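Local coordinates for protein putative N-acetylneuraminate lyase ([Ruminococcus] gnavus ATCC 29149, PDB 6RB7) that is probably a lyase of the dihydrodipicolinate synthetase family, built as a (beta/alpha)8 TIM barrel followed by C-terminal helices, at residues 285-288 / 289-293. Numbering follows the deposited sequence.
Sequences GNMY and AVIKA
Y288 and I291 sit one turn apart at the start of helix 287-299, one of the C-terminal helices that follow the TIM barrel, where the chain enters the helix through an N-cap at N286. The two side chains run alongside each other, and CD1 of I291 approaches the tyrosine ring obliquely, 4.1 Å from Y288 CD1. A289, the residue between them in burial, turns its methyl back on the cap residue, with CB 3.2 Å from N286 O. That oxygen is shared: A289 N makes a weak, strongly bent bond to it (118°), and V290 N a straighter one. M287 closes the apolar cluster. Its chain bends at the thioether (chi3 67°) and brings CE over one face of the Y288 ring, off-centre and near the ring's border; the same methyl meets I291 CD1 at 3.9 Å. I291 thus touches both neighbours through one methyl, while M280 of helix 263-281 packs against M287 and I291. At the far end of the ring, Y288 OH is hydrogen-bonded to S81 OG, which probably helps hold the ring, and to a TRS molecule probably taken up from the crystallisation liquor. The cap is made by N286 OD1, which accepts from Y288 N at 2.9 Å. With CG anti to the backbone N (chi1 180°), the amide swings back over the start of the helix; the donor sits well above its carbonyl plane. The i to i+4 bonds begin at the cap residue itself, V290 N to N286 O, followed by I291 N to M287 O and K292 N to Y288 O. K292 NZ reaches E83 in a salt bridge and the backbone oxygens of A47 and A305. At the root of that side chain, K292 CG rests 3.3 Å from Y288 O, the oxygen that its own backbone N-H engages.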
loop_
_atom_site.group_PDB
_atom_site.type_symbol
_atom_site.label_atom_id
_atom_site.label_comp_id
_atom_site.label_asym_id
_atom_site.label_seq_id
_atom_site.Cartn_x
_atom_site.Cartn_y
_atom_site.Cartn_z
ATOM N N GLY A 285 -11.453 11.321 -21.098
ATOM C CA GLY A 285 -10.118 11.702 -21.557
ATOM C C GLY A 285 -9.239 12.131 -20.405
ATOM O O GLY A 285 -9.741 12.550 -19.324
ATOM N N ASN A 286 -7.936 12.054 -20.637
ATOM C CA ASN A 286 -6.894 12.422 -19.657
ATOM C C ASN A 286 -7.039 13.900 -19.276
ATOM O O ASN A 286 -7.393 14.757 -20.102
ATOM C CB ASN A 286 -5.538 12.118 -20.269
ATOM C CG ASN A 286 -4.397 12.473 -19.342
ATOM O OD1 ASN A 286 -3.794 13.546 -19.522
ATOM N ND2 ASN A 286 -4.108 11.572 -18.407
ATOM N N MET A 287 -6.695 14.211 -18.031
ATOM C CA MET A 287 -6.760 15.609 -17.533
ATOM C C MET A 287 -5.970 16.557 -18.440
ATOM O O MET A 287 -6.422 17.689 -18.656
ATOM C CB MET A 287 -6.244 15.742 -16.110
ATOM C CG MET A 287 -6.590 17.126 -15.506
ATOM S SD MET A 287 -5.606 17.434 -14.022
ATOM C CE MET A 287 -3.993 17.558 -14.781
ATOM N N TYR A 288 -4.792 16.175 -18.947
ATOM C CA TYR A 288 -3.996 17.070 -19.814
ATOM C C TYR A 288 -4.733 17.277 -21.149
ATOM O O TYR A 288 -4.564 18.342 -21.730
ATOM C CB TYR A 288 -2.542 16.622 -19.917
ATOM C CG TYR A 288 -1.873 16.671 -18.568
ATOM C CD1 TYR A 288 -1.627 17.884 -17.945
ATOM C CD2 TYR A 288 -1.594 15.517 -17.867
ATOM C CE1 TYR A 288 -1.083 17.957 -16.678
ATOM C CE2 TYR A 288 -1.064 15.579 -16.583
ATOM C CZ TYR A 288 -0.848 16.804 -15.973
ATOM O OH TYR A 288 -0.287 16.878 -14.713
ATOM N N ALA A 289 -5.474 16.275 -21.609
ATOM C CA ALA A 289 -6.303 16.438 -22.849
ATOM C C ALA A 289 -7.381 17.492 -22.572
ATOM O O ALA A 289 -7.668 18.326 -23.471
ATOM C CB ALA A 289 -6.897 15.130 -23.259
ATOM N N VAL A 290 -7.992 17.450 -21.382
ATOM C CA VAL A 290 -8.999 18.464 -20.987
ATOM C C VAL A 290 -8.330 19.831 -20.978
ATOM O O VAL A 290 -8.869 20.776 -21.526
ATOM C CB VAL A 290 -9.638 18.130 -19.625
ATOM C CG1 VAL A 290 -10.480 19.271 -19.118
ATOM C CG2 VAL A 290 -10.388 16.830 -19.685
ATOM N N ILE A 291 -7.146 19.954 -20.356
ATOM C CA ILE A 291 -6.487 21.284 -20.269
ATOM C C ILE A 291 -6.156 21.812 -21.668
ATOM O O ILE A 291 -6.390 22.984 -21.921
ATOM C CB ILE A 291 -5.224 21.204 -19.361
ATOM C CG1 ILE A 291 -5.646 20.983 -17.902
ATOM C CG2 ILE A 291 -4.402 22.469 -19.505
ATOM C CD1 ILE A 291 -4.484 20.708 -16.978
ATOM N N LYS A 292 -5.645 20.971 -22.577
ATOM C CA LYS A 292 -5.314 21.491 -23.924
ATOM C C LYS A 292 -6.592 21.980 -24.602
ATOM O O LYS A 292 -6.533 23.000 -25.283
ATOM C CB LYS A 292 -4.620 20.394 -24.718
ATOM C CG LYS A 292 -3.245 20.060 -24.169
ATOM C CD LYS A 292 -2.507 18.975 -24.937
ATOM C CE LYS A 292 -1.331 18.429 -24.137
ATOM N NZ LYS A 292 -0.518 17.527 -24.968
ATOM N N ALA A 293 -7.716 21.304 -24.396
ATOM C CA ALA A 293 -8.994 21.724 -25.021
ATOM C C ALA A 293 -9.477 23.049 -24.387
ATOM O O ALA A 293 -10.012 23.932 -25.090
ATOM C CB ALA A 293 -10.017 20.636 -24.937
#